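Local coordinates for ferritin light chain (Trichoplusia ni, PDB 1Z6O), which stores iron as the light chain of a secreted 24-subunit ferritin, where it probably facilitates nucleation of the ferrihydrite core, at residues L41-A45 and I90-V94; Y55-A59 and F76-S80; R69-L75 and F204-Q209; I143-T148 and I159-E164. All coordinates share one frame; numbering follows the deposited sequence.

Contact 1: L41-A45 and I90-V94; sequences LQAYA and IIKHV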
loop_
_atom_site.group_PDB
_atom_site.type_symbol
_atom_site.label_atom_id
_atom_site.label_comp_id
_atom_site.label_asym_id
_atom_site.label_seq_id
_atom_site.Cartn_x
_atom_site.Cartn_y
_atom_site.Cartn_z
ATOM N N LEU A 41 -13.922 54.270 7.741
ATOM C CA LEU A 41 -13.260 52.968 7.669
ATOM C C LEU A 41 -11.948 53.028 8.457
ATOM O O LEU A 41 -11.589 52.082 9.162
ATOM C CB LEU A 41 -13.000 52.579 6.213
ATOM C CG LEU A 41 -12.593 51.109 6.027
ATOM C CD1 LEU A 41 -13.748 50.196 6.486
ATOM C CD2 LEU A 41 -12.240 50.844 4.556
ATOM N N GLN A 42 -11.225 54.142 8.351
ATOM C CA GLN A 42 -9.985 54.288 9.112
ATOM C C GLN A 42 -10.288 54.273 10.611
ATOM O O GLN A 42 -9.572 53.637 11.389
ATOM C CB GLN A 42 -9.284 55.603 8.760
ATOM C CG GLN A 42 -8.722 55.642 7.342
ATOM C CD GLN A 42 -8.134 57.001 7.012
ATOM O OE1 GLN A 42 -7.387 57.559 7.801
ATOM N NE2 GLN A 42 -8.460 57.528 5.844
ATOM N N ALA A 43 -11.334 54.983 11.026
ATOM C CA ALA A 43 -11.696 55.009 12.446
ATOM C C ALA A 43 -12.173 53.624 12.918
ATOM O O ALA A 43 -12.098 53.307 14.102
ATOM C CB ALA A 43 -12.803 56.067 12.705
ATOM N N TYR A 44 -12.671 52.809 11.994
ATOM C CA TYR A 44 -13.146 51.462 12.343
ATOM C C TYR A 44 -11.937 50.563 12.648
ATOM O O TYR A 44 -12.004 49.699 13.524
ATOM C CB TYR A 44 -13.979 50.883 11.184
ATOM C CG TYR A 44 -14.894 49.726 11.576
ATOM C CD1 TYR A 44 -15.575 49.725 12.802
ATOM C CD2 TYR A 44 -15.145 48.685 10.685
ATOM C CE1 TYR A 44 -16.498 48.711 13.121
ATOM C CE2 TYR A 44 -16.059 47.664 10.993
ATOM C CZ TYR A 44 -16.732 47.688 12.209
ATOM O OH TYR A 44 -17.646 46.687 12.500
ATOM N N ALA A 45 -10.830 50.762 11.929
ATOM C CA ALA A 45 -9.618 49.984 12.208
ATOM C C ALA A 45 -9.144 50.376 13.611
ATOM O O ALA A 45 -8.714 49.538 14.401
ATOM C CB ALA A 45 -8.519 50.309 11.186
ATOM N N ILE A 90 -8.530 45.691 7.922
ATOM C CA ILE A 90 -9.128 46.979 7.546
ATOM C C ILE A 90 -8.060 47.937 7.020
ATOM O O ILE A 90 -8.286 48.652 6.044
ATOM C CB ILE A 90 -9.864 47.625 8.742
ATOM C CG1 ILE A 90 -11.068 46.755 9.132
ATOM C CG2 ILE A 90 -10.359 49.046 8.364
ATOM C CD1 ILE A 90 -11.606 47.060 10.551
ATOM N N ILE A 91 -6.898 47.960 7.666
ATOM C CA ILE A 91 -5.807 48.819 7.202
ATOM C C ILE A 91 -5.463 48.445 5.758
ATOM O O ILE A 91 -5.256 49.315 4.912
ATOM C CB ILE A 91 -4.545 48.657 8.096
ATOM C CG1 ILE A 91 -4.792 49.325 9.459
ATOM C CG2 ILE A 91 -3.309 49.270 7.396
ATOM C CD1 ILE A 91 -3.719 48.983 10.513
ATOM N N LYS A 92 -5.399 47.150 5.473
ATOM C CA LYS A 92 -5.098 46.712 4.114
ATOM C C LYS A 92 -6.214 47.100 3.144
ATOM O O LYS A 92 -5.941 47.419 1.986
ATOM C CB LYS A 92 -4.868 45.196 4.065
ATOM C CG LYS A 92 -3.536 44.772 4.728
ATOM C CD LYS A 92 -3.379 43.257 4.729
ATOM C CE LYS A 92 -1.997 42.858 5.262
ATOM N NZ LYS A 92 -1.860 41.367 5.373
ATOM N N HIS A 93 -7.466 47.090 3.600
ATOM C CA HIS A 93 -8.559 47.470 2.704
ATOM C C HIS A 93 -8.509 48.969 2.387
ATOM O O HIS A 93 -8.759 49.390 1.253
ATOM C CB HIS A 93 -9.927 47.134 3.316
ATOM C CG HIS A 93 -11.009 47.018 2.288
ATOM N ND1 HIS A 93 -11.273 45.840 1.623
ATOM C CD2 HIS A 93 -11.824 47.952 1.740
ATOM C CE1 HIS A 93 -12.204 46.053 0.707
ATOM N NE2 HIS A 93 -12.554 47.327 0.756
ATOM N N VAL A 94 -8.206 49.771 3.401
ATOM C CA VAL A 94 -8.074 51.223 3.244
ATOM C C VAL A 94 -7.027 51.516 2.150
ATOM O O VAL A 94 -7.252 52.346 1.252
ATOM C CB VAL A 94 -7.623 51.874 4.597
ATOM C CG1 VAL A 94 -7.068 53.290 4.371
ATOM C CG2 VAL A 94 -8.815 51.916 5.572
#

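Contact 2: Y55-A59 and F76-S80; sequences YLLSA and FKKLS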
loop_
_atom_site.group_PDB
_atom_site.type_symbol
_atom_site.label_atom_id
_atom_site.label_comp_id
_atom_site.label_asym_id
_atom_site.label_seq_id
_atom_site.Cartn_x
_atom_site.Cartn_y
_atom_site.Cartn_z
ATOM N N TYR A 55 -9.825 43.637 25.222
ATOM C CA TYR A 55 -10.138 42.214 25.386
ATOM C C TYR A 55 -8.922 41.450 25.918
ATOM O O TYR A 55 -9.059 40.504 26.697
ATOM C CB TYR A 55 -10.578 41.610 24.044
ATOM C CG TYR A 55 -11.896 42.167 23.526
ATOM C CD1 TYR A 55 -12.122 42.293 22.161
ATOM C CD2 TYR A 55 -12.925 42.532 24.405
ATOM C CE1 TYR A 55 -13.344 42.769 21.666
ATOM C CE2 TYR A 55 -14.158 43.010 23.921
ATOM C CZ TYR A 55 -14.352 43.120 22.546
ATOM O OH TYR A 55 -15.555 43.566 22.035
ATOM N N LEU A 56 -7.734 41.844 25.476
ATOM C CA LEU A 56 -6.522 41.182 25.943
ATOM C C LEU A 56 -6.380 41.369 27.458
ATOM O O LEU A 56 -6.002 40.437 28.172
ATOM C CB LEU A 56 -5.293 41.752 25.215
ATOM C CG LEU A 56 -3.968 41.100 25.633
ATOM C CD1 LEU A 56 -4.009 39.626 25.252
ATOM C CD2 LEU A 56 -2.797 41.778 24.933
ATOM N N LEU A 57 -6.685 42.565 27.957
ATOM C CA LEU A 57 -6.591 42.819 29.397
ATOM C C LEU A 57 -7.643 42.009 30.159
ATOM O O LEU A 57 -7.380 41.547 31.266
ATOM C CB LEU A 57 -6.737 44.319 29.699
ATOM C CG LEU A 57 -5.581 45.181 29.149
ATOM C CD1 LEU A 57 -5.879 46.656 29.408
ATOM C CD2 LEU A 57 -4.259 44.780 29.804
ATOM N N SER A 58 -8.836 41.845 29.588
ATOM C CA SER A 58 -9.851 41.016 30.248
ATOM C C SER A 58 -9.368 39.564 30.274
ATOM O O SER A 58 -9.555 38.864 31.269
ATOM C CB SER A 58 -11.197 41.079 29.510
ATOM O OG SER A 58 -11.829 42.327 29.726
ATOM N N ALA A 59 -8.758 39.101 29.182
ATOM C CA ALA A 59 -8.255 37.726 29.147
ATOM C C ALA A 59 -7.209 37.538 30.251
ATOM O O ALA A 59 -7.174 36.499 30.920
ATOM C CB ALA A 59 -7.636 37.410 27.783
ATOM N N PHE A 76 -12.193 35.788 25.933
ATOM C CA PHE A 76 -11.644 37.114 25.666
ATOM C C PHE A 76 -10.403 37.097 24.794
ATOM O O PHE A 76 -10.181 38.014 24.009
ATOM C CB PHE A 76 -11.356 37.851 26.973
ATOM C CG PHE A 76 -12.582 38.452 27.583
ATOM C CD1 PHE A 76 -13.192 37.866 28.690
ATOM C CD2 PHE A 76 -13.160 39.589 27.014
ATOM C CE1 PHE A 76 -14.372 38.406 29.226
ATOM C CE2 PHE A 76 -14.334 40.139 27.539
ATOM C CZ PHE A 76 -14.940 39.542 28.648
ATOM N N LYS A 77 -9.595 36.054 24.922
ATOM C CA LYS A 77 -8.394 35.954 24.104
ATOM C C LYS A 77 -8.804 35.804 22.633
ATOM O O LYS A 77 -8.181 36.375 21.728
ATOM C CB LYS A 77 -7.565 34.755 24.572
ATOM C CG LYS A 77 -6.363 34.435 23.701
ATOM C CD LYS A 77 -5.392 35.587 23.630
ATOM C CE LYS A 77 -4.141 35.151 22.870
ATOM N NZ LYS A 77 -3.327 36.313 22.474
ATOM N N LYS A 78 -9.860 35.039 22.390
ATOM C CA LYS A 78 -10.341 34.857 21.023
ATOM C C LYS A 78 -10.882 36.188 20.471
ATOM O O LYS A 78 -10.615 36.541 19.320
ATOM C CB LYS A 78 -11.430 33.785 20.984
ATOM C CG LYS A 78 -11.997 33.550 19.593
ATOM C CD LYS A 78 -12.942 32.357 19.571
ATOM C CE LYS A 78 -13.489 32.119 18.170
ATOM N NZ LYS A 78 -14.419 30.954 18.123
ATOM N N LEU A 79 -11.649 36.916 21.277
ATOM C CA LEU A 79 -12.161 38.224 20.849
ATOM C C LEU A 79 -10.993 39.173 20.549
ATOM O O LEU A 79 -11.045 39.959 19.599
ATOM C CB LEU A 79 -13.036 38.853 21.941
ATOM C CG LEU A 79 -14.403 38.200 22.189
ATOM C CD1 LEU A 79 -15.134 38.971 23.289
ATOM C CD2 LEU A 79 -15.228 38.204 20.898
ATOM N N SER A 80 -9.949 39.115 21.374
ATOM C CA SER A 80 -8.772 39.967 21.173
ATOM C C SER A 80 -8.048 39.618 19.874
ATOM O O SER A 80 -7.727 40.505 19.072
ATOM C CB SER A 80 -7.785 39.811 22.345
ATOM O OG SER A 80 -6.618 40.595 22.111
#

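Contact 3: R69-L75 and F204-Q209; sequences RAGFSKL and FDEYLQ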
loop_
_atom_site.group_PDB
_atom_site.type_symbol
_atom_site.label_atom_id
_atom_site.label_comp_id
_atom_site.label_asym_id
_atom_site.label_seq_id
_atom_site.Cartn_x
_atom_site.Cartn_y
_atom_site.Cartn_z
ATOM N N ARG A 69 -10.327 31.652 35.697
ATOM C CA ARG A 69 -11.422 31.161 34.851
ATOM C C ARG A 69 -10.860 30.969 33.447
ATOM O O ARG A 69 -10.930 31.883 32.617
ATOM C CB ARG A 69 -12.552 32.189 34.795
ATOM C CG ARG A 69 -13.176 32.550 36.137
ATOM C CD ARG A 69 -13.979 31.388 36.729
ATOM N NE ARG A 69 -14.842 31.847 37.817
ATOM C CZ ARG A 69 -15.423 31.039 38.705
ATOM N NH1 ARG A 69 -15.239 29.730 38.634
ATOM N NH2 ARG A 69 -16.157 31.546 39.687
ATOM N N ALA A 70 -10.306 29.791 33.176
ATOM C CA ALA A 70 -9.707 29.517 31.869
ATOM C C ALA A 70 -10.686 29.666 30.698
ATOM O O ALA A 70 -10.283 30.049 29.596
ATOM C CB ALA A 70 -9.084 28.120 31.864
ATOM N N GLY A 71 -11.961 29.367 30.936
ATOM C CA GLY A 71 -12.965 29.488 29.890
ATOM C C GLY A 71 -13.240 30.947 29.559
ATOM O O GLY A 71 -13.310 31.323 28.387
ATOM N N PHE A 72 -13.416 31.778 30.582
ATOM C CA PHE A 72 -13.651 33.201 30.343
ATOM C C PHE A 72 -12.413 33.822 29.703
ATOM O O PHE A 72 -12.509 34.661 28.804
ATOM C CB PHE A 72 -13.967 33.933 31.652
ATOM C CG PHE A 72 -15.391 33.764 32.107
ATOM C CD1 PHE A 72 -15.807 32.579 32.713
ATOM C CD2 PHE A 72 -16.326 34.773 31.886
ATOM C CE1 PHE A 72 -17.135 32.395 33.094
ATOM C CE2 PHE A 72 -17.662 34.604 32.260
ATOM C CZ PHE A 72 -18.070 33.411 32.866
ATOM N N SER A 73 -11.241 33.402 30.160
ATOM C CA SER A 73 -10.011 33.943 29.612
ATOM C C SER A 73 -9.882 33.595 28.124
ATOM O O SER A 73 -9.504 34.434 27.299
ATOM C CB SER A 73 -8.816 33.407 30.423
ATOM O OG SER A 73 -7.637 34.055 30.022
ATOM N N LYS A 74 -10.223 32.358 27.774
ATOM C CA LYS A 74 -10.160 31.900 26.387
ATOM C C LYS A 74 -11.151 32.681 25.509
ATOM O O LYS A 74 -10.858 33.002 24.350
ATOM C CB LYS A 74 -10.495 30.407 26.331
ATOM C CG LYS A 74 -10.365 29.776 24.959
ATOM C CD LYS A 74 -10.718 28.287 25.027
ATOM C CE LYS A 74 -10.486 27.602 23.689
ATOM N NZ LYS A 74 -10.908 26.174 23.722
ATOM N N LEU A 75 -12.326 32.973 26.059
ATOM C CA LEU A 75 -13.345 33.727 25.328
ATOM C C LEU A 75 -12.788 35.106 24.959
ATOM O O LEU A 75 -12.887 35.547 23.807
ATOM C CB LEU A 75 -14.611 33.881 26.193
ATOM C CG LEU A 75 -15.813 34.643 25.601
ATOM C CD1 LEU A 75 -17.090 34.295 26.371
ATOM C CD2 LEU A 75 -15.567 36.142 25.683
ATOM N N PHE A 204 -20.064 26.566 34.247
ATOM C CA PHE A 204 -20.167 27.416 33.063
ATOM C C PHE A 204 -18.777 27.685 32.478
ATOM O O PHE A 204 -18.595 27.653 31.257
ATOM C CB PHE A 204 -20.851 28.738 33.410
ATOM C CG PHE A 204 -21.196 29.562 32.200
ATOM C CD1 PHE A 204 -22.294 29.229 31.409
ATOM C CD2 PHE A 204 -20.390 30.635 31.821
ATOM C CE1 PHE A 204 -22.589 29.952 30.244
ATOM C CE2 PHE A 204 -20.673 31.365 30.657
ATOM C CZ PHE A 204 -21.771 31.021 29.871
ATOM N N ASP A 205 -17.792 27.951 33.336
ATOM C CA ASP A 205 -16.435 28.182 32.832
ATOM C C ASP A 205 -15.897 26.938 32.120
ATOM O O ASP A 205 -15.219 27.048 31.096
ATOM C CB ASP A 205 -15.473 28.568 33.960
ATOM C CG ASP A 205 -14.058 28.837 33.441
ATOM O OD1 ASP A 205 -13.199 27.928 33.487
ATOM O OD2 ASP A 205 -13.816 29.961 32.953
ATOM N N GLU A 206 -16.196 25.752 32.653
ATOM C CA GLU A 206 -15.741 24.510 32.020
ATOM C C GLU A 206 -16.413 24.369 30.653
ATOM O O GLU A 206 -15.803 23.914 29.681
ATOM C CB GLU A 206 -16.085 23.304 32.907
ATOM C CG GLU A 206 -15.273 23.249 34.211
ATOM C CD GLU A 206 -13.793 22.959 33.964
ATOM O OE1 GLU A 206 -13.495 21.994 33.227
ATOM O OE2 GLU A 206 -12.928 23.683 34.506
ATOM N N TYR A 207 -17.679 24.763 30.583
ATOM C CA TYR A 207 -18.434 24.723 29.330
ATOM C C TYR A 207 -17.778 25.665 28.300
ATOM O O TYR A 207 -17.641 25.313 27.123
ATOM C CB TYR A 207 -19.876 25.159 29.588
ATOM C CG TYR A 207 -20.675 25.433 28.334
ATOM C CD1 TYR A 207 -21.081 24.389 27.502
ATOM C CD2 TYR A 207 -21.048 26.737 27.993
ATOM C CE1 TYR A 207 -21.842 24.630 26.361
ATOM C CE2 TYR A 207 -21.815 26.992 26.847
ATOM C CZ TYR A 207 -22.206 25.929 26.042
ATOM O OH TYR A 207 -22.975 26.155 24.924
ATOM N N LEU A 208 -17.377 26.862 28.730
ATOM C CA LEU A 208 -16.720 27.787 27.804
ATOM C C LEU A 208 -15.408 27.197 27.287
ATOM O O LEU A 208 -15.057 27.376 26.117
ATOM C CB LEU A 208 -16.438 29.140 28.468
ATOM C CG LEU A 208 -17.645 30.039 28.768
ATOM C CD1 LEU A 208 -17.146 31.374 29.334
ATOM C CD2 LEU A 208 -18.462 30.287 27.488
ATOM N N GLN A 209 -14.676 26.493 28.144
ATOM C CA GLN A 209 -13.418 25.898 27.702
ATOM C C GLN A 209 -13.636 24.919 26.554
ATOM O O GLN A 209 -12.783 24.773 25.684
ATOM C CB GLN A 209 -12.730 25.167 28.855
ATOM C CG GLN A 209 -12.186 26.100 29.917
ATOM C CD GLN A 209 -11.551 25.346 31.067
ATOM O OE1 GLN A 209 -10.729 24.461 30.853
ATOM N NE2 GLN A 209 -11.923 25.701 32.295
HETATM O O HOH W 1 -10.119 27.664 35.082
#

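Contact 4: I143-T148 and I159-E164; sequences IHREAT and IAQYLE. With CA (calcium ion), chain Z.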
loop_
_atom_site.group_PDB
_atom_site.type_symbol
_atom_site.label_atom_id
_atom_site.label_comp_id
_atom_site.label_asym_id
_atom_site.label_seq_id
_atom_site.Cartn_x
_atom_site.Cartn_y
_atom_site.Cartn_z
ATOM N N ILE A 143 -21.355 52.686 8.768
ATOM C CA ILE A 143 -20.481 52.863 7.606
ATOM C C ILE A 143 -21.173 52.359 6.339
ATOM O O ILE A 143 -21.066 52.964 5.263
ATOM C CB ILE A 143 -19.149 52.111 7.813
ATOM C CG1 ILE A 143 -18.448 52.664 9.059
ATOM C CG2 ILE A 143 -18.233 52.279 6.589
ATOM C CD1 ILE A 143 -17.205 51.853 9.459
ATOM N N HIS A 144 -21.896 51.251 6.473
ATOM C CA HIS A 144 -22.623 50.664 5.351
ATOM C C HIS A 144 -23.663 51.675 4.832
ATOM O O HIS A 144 -23.804 51.886 3.625
ATOM C CB HIS A 144 -23.303 49.372 5.827
ATOM C CG HIS A 144 -23.965 48.586 4.737
ATOM N ND1 HIS A 144 -25.171 48.953 4.177
ATOM C CD2 HIS A 144 -23.602 47.427 4.128
ATOM C CE1 HIS A 144 -25.526 48.053 3.273
ATOM N NE2 HIS A 144 -24.591 47.117 3.226
ATOM N N ARG A 145 -24.388 52.303 5.751
ATOM C CA ARG A 145 -25.401 53.293 5.376
ATOM C C ARG A 145 -24.742 54.533 4.734
ATOM O O ARG A 145 -25.266 55.126 3.782
ATOM C CB ARG A 145 -26.200 53.713 6.621
ATOM C CG ARG A 145 -27.395 54.575 6.278
ATOM C CD ARG A 145 -28.260 54.939 7.486
ATOM N NE ARG A 145 -29.371 55.749 7.002
ATOM C CZ ARG A 145 -30.602 55.721 7.486
ATOM N NH1 ARG A 145 -30.912 54.918 8.500
ATOM N NH2 ARG A 145 -31.532 56.484 6.926
ATOM N N GLU A 146 -23.590 54.921 5.262
ATOM C CA GLU A 146 -22.863 56.063 4.716
ATOM C C GLU A 146 -22.402 55.748 3.285
ATOM O O GLU A 146 -22.362 56.623 2.425
ATOM C CB GLU A 146 -21.658 56.359 5.617
ATOM C CG GLU A 146 -20.844 57.574 5.239
ATOM C CD GLU A 146 -21.632 58.876 5.342
ATOM O OE1 GLU A 146 -22.536 58.977 6.215
ATOM O OE2 GLU A 146 -21.325 59.795 4.548
ATOM N N ALA A 147 -22.068 54.487 3.020
ATOM C CA ALA A 147 -21.598 54.095 1.696
ATOM C C ALA A 147 -22.675 53.938 0.631
ATOM O O ALA A 147 -22.397 54.067 -0.558
ATOM C CB ALA A 147 -20.825 52.762 1.797
ATOM N N THR A 148 -23.906 53.669 1.041
ATOM C CA THR A 148 -24.926 53.361 0.051
ATOM C C THR A 148 -26.247 54.074 0.211
ATOM O O THR A 148 -27.190 53.763 -0.501
ATOM C CB THR A 148 -25.254 51.839 0.100
ATOM O OG1 THR A 148 -25.712 51.501 1.421
ATOM C CG2 THR A 148 -24.028 51.008 -0.216
ATOM N N ILE A 159 -17.373 48.821 -0.609
ATOM C CA ILE A 159 -17.263 48.921 0.851
ATOM C C ILE A 159 -18.458 48.201 1.493
ATOM O O ILE A 159 -18.311 47.499 2.495
ATOM C CB ILE A 159 -17.272 50.398 1.332
ATOM C CG1 ILE A 159 -16.000 51.115 0.862
ATOM C CG2 ILE A 159 -17.398 50.447 2.866
ATOM C CD1 ILE A 159 -14.687 50.453 1.341
ATOM N N ALA A 160 -19.648 48.373 0.921
ATOM C CA ALA A 160 -20.831 47.709 1.475
ATOM C C ALA A 160 -20.684 46.180 1.489
ATOM O O ALA A 160 -20.951 45.534 2.504
ATOM C CB ALA A 160 -22.085 48.112 0.682
ATOM N N GLN A 161 -20.255 45.601 0.367
ATOM C CA GLN A 161 -20.099 44.145 0.280
ATOM C C GLN A 161 -18.969 43.670 1.199
ATOM O O GLN A 161 -19.064 42.598 1.802
ATOM C CB GLN A 161 -19.824 43.720 -1.175
ATOM C CG GLN A 161 -19.359 42.260 -1.334
ATOM C CD GLN A 161 -20.474 41.201 -1.241
ATOM O OE1 GLN A 161 -21.579 41.438 -0.723
ATOM N NE2 GLN A 161 -20.167 40.009 -1.739
ATOM N N TYR A 162 -17.898 44.456 1.299
ATOM C CA TYR A 162 -16.785 44.107 2.194
ATOM C C TYR A 162 -17.308 44.021 3.640
ATOM O O TYR A 162 -17.027 43.057 4.361
ATOM C CB TYR A 162 -15.684 45.174 2.097
ATOM C CG TYR A 162 -14.598 45.064 3.153
ATOM C CD1 TYR A 162 -13.815 43.914 3.270
ATOM C CD2 TYR A 162 -14.332 46.130 4.009
ATOM C CE1 TYR A 162 -12.779 43.835 4.226
ATOM C CE2 TYR A 162 -13.305 46.063 4.957
ATOM C CZ TYR A 162 -12.540 44.918 5.058
ATOM O OH TYR A 162 -11.539 44.870 6.001
ATOM N N LEU A 163 -18.080 45.018 4.068
ATOM C CA LEU A 163 -18.634 44.998 5.423
ATOM C C LEU A 163 -19.605 43.831 5.601
ATOM O O LEU A 163 -19.584 43.151 6.626
ATOM C CB LEU A 163 -19.359 46.317 5.735
ATOM C CG LEU A 163 -18.448 47.550 5.840
ATOM C CD1 LEU A 163 -19.305 48.819 5.894
ATOM C CD2 LEU A 163 -17.560 47.426 7.097
ATOM N N GLU A 164 -20.455 43.599 4.605
ATOM C CA GLU A 164 -21.428 42.512 4.676
ATOM C C GLU A 164 -20.755 41.162 4.856
ATOM O O GLU A 164 -21.141 40.376 5.718
ATOM C CB GLU A 164 -22.291 42.475 3.399
ATOM C CG GLU A 164 -23.296 43.637 3.329
ATOM C CD GLU A 164 -23.972 43.790 1.968
ATOM O OE1 GLU A 164 -23.808 42.918 1.088
ATOM O OE2 GLU A 164 -24.677 44.801 1.778
HETATM CA CA CA Z . -24.088 41.279 -0.432
#

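Contact 1: L41-A45 and I90-V94
Ile-90 spreads its two branches over three residues of the facing helix. Its CG2 methyl lies 3.4 Å from the backbone O of Leu-41 and 3.6 Å from CB of Ala-45, a plain van der Waals fit against the helix surface. The other branch ends in CD1, which meets CD2 of Tyr-44 at 3.9 Å, the two side chains running at about a right angle. The split follows from the first torsion: CG1 stands anti to the carbonyl carbon (chi1 -66°), which leaves CG2 anti to the backbone N. One turn along, Leu-41 and Val-94 slide past each other in opposite directions, Leu-41 CD2 resting 3.7 Å from Val-94 CG2. The same Leu-41 methyl also reaches CD2 of His-93 at 4.1 Å, and the CG of Gln-42 lies across both Val-94 methyls. No hydrogen bond joins the two segments. The polar ends are held from further out: Tyr-44 OH bonds to Leu-136 O, and His-93 NE2 to Glu-158 OE2, with the His-93 ring stacked on Tyr-162. At another flank, Ile-91 touches Ala-44 of a neighbouring heavy-chain subunit. The segments run antiparallel with axes 9.2 Å apart, pairing helix 37-61 with helix 70-96 in the ferritin bundle. Helix 157-190 packs on Ile-90 and His-93, and helix 122-148 packs on Tyr-44.

Contact 2: Y55-A59 and F76-S80
Tyr-55 and Phe-76 both hold CG anti to the carbonyl carbon (chi1 -66° and -80°), and this sends their rings to the same side of the helix pair. There the two side chains cross at about a right angle. Tyr-55 CD2 arrives at the edge of the Phe-76 ring, in its plane, 3.9 Å from Phe-76 CD2. A face of each ring is taken by a CB from the opposite helix. The Ser-58 CB sits 3.6 Å from the centroid of the Phe-76 ring and 16° off its normal, a close CH-pi contact, while Leu-79 CB lies 4.0 Å from the centroid of the Tyr-55 ring, shifted toward the rim. With an alanine at Phe-76, Ser-58 CB and the CD2 edge of Tyr-55 would probably face a gap, leaving the tyrosine ring freer to shift. Behind the rings small residues bring the backbones together: Ala-59 CB is 3.8 Å from Phe-76 CB, and Ser-80 OG fits 3.6 Å from Leu-56 CB. That hydroxyl also pairs with Ser-52 O and with Arg-68 NH1 of a neighbouring heavy chain. The Tyr-55 and Ser-58 hydroxyls bond to Thr-132 and Tyr-116. Axes only 7.7 Å apart and running antiparallel join helix 37-61 to helix 70-96, two of the four long helices of the ferritin bundle, with the aromatic side turned toward helix 122-148.

Contact 3: R69-L75 and F204-Q209
Asp-205, on helix 197-211, the short C-terminal helix that ferritins add to their four-helix bundle, presses its carboxylate against the first turn of helix 70-96, just past the N-cap residue Arg-69. CG lies anti to the backbone N (chi1 -179°), directing both oxygens at main-chain N-H groups. Gly-71 N reaches OD1 of Asp-205 at 3.2 Å, nearly straight at 162°, with a weaker bond to OD2; Phe-72 N gives OD2 of Asp-205 a 3.0 Å bond. Gln-209 NE2 grips Asp-205 OD1 at 2.8 Å, coming from the same face as Gly-71 N and steadying the carboxylate. The helix start would probably stabilise its negative charge. Packing here is tight: a CB on Gly-71 would collide with Asp-205 O. Phe-72 joins in, its ring nearly coplanar with the carboxylate and its CD1 3.3 Å from Asp-205 OD2. Leu-208 CD1 stands over the centre of that ring, 3.9 Å from the centroid, while Phe-204 meets the ring obliquely. Arg-69 lays its CB against OD2 of Asp-205, but its NE forms a salt bridge with Glu-122 instead.

The outer side is looser. Ala-70 is exposed; its N bonds a water at 2.9 Å, and its CB touches the Gln-209 amide. Lys-74, also exposed, stretches fully extended alongside to place NZ 3.1 Å from Gln-209 O, tilted 25° from the carbonyl plane.

Contact 4: I143-T148 and I159-E164
His-144 points the edge of its imidazole at the carboxylate of Glu-164, the ring and carboxylate planes turned 28° apart. NE2 of His-144 donates to OE2 of Glu-164 at 2.7 Å, almost perfectly straight at 173°. The acceptor lies close to the ring plane, and the carboxylate is met on its anti side. CG of His-144 stands anti to the backbone N (chi1 -174°), which swings the ring across to the other helix and brings CD2 to 3.6 Å from Ala-160 O. While OE2 holds the histidine, OE1 of the extended Glu-164 binds calcium. Gln-161 OE1 joins it at 2.5 Å from the calcium ion, and the same pair from two further copies of this chain completes six ligands, as expected at a ferritin three-fold channel. His-144 is thus a second-shell residue, and a leucine in its place would probably leave Glu-164 OE2 without this N-H and its carboxylate freer to turn at the metal.

Antiparallel helices 122-148 and 157-190, consecutive in the four-helix bundle, carry these groups. On the bundle side Ile-143 and Leu-163 cross at about a right angle, with Ile-143 CG2 3.7 Å from Leu-163 CD1. That leucine methyl also lies 3.6 Å from His-144 N. Ile-159 CG2 touches Ile-143 CG2 more loosely, at 4.2 Å, and Thr-148 CG2 rests 3.6 Å from Ala-160 CB.

Contacts 1 and 2 both join helix 37-61 to helix 70-96, with centres 21 Å apart, and contact 2 is nested within the loop that contact 1 closes. Contact 3 ties the start of helix 70-96 to helix 197-211, its segments alternating along the chain with those of contacts 1 and 2; its centre is 12 Å from that of contact 2, and Ala-59 O probably accepts a hydrogen bond from Ser-73 OG between them. Contact 4, between helices 122-148 and 157-190, opens after contacts 1 and 2 close and is nested inside contact 3's long loop. It touches contact 1, centres 13 Å apart. Contacts 3 and 4 are 34 Å apart, centre to centre, so helix 197-211 and the calcium site lie toward opposite ends of the subunit.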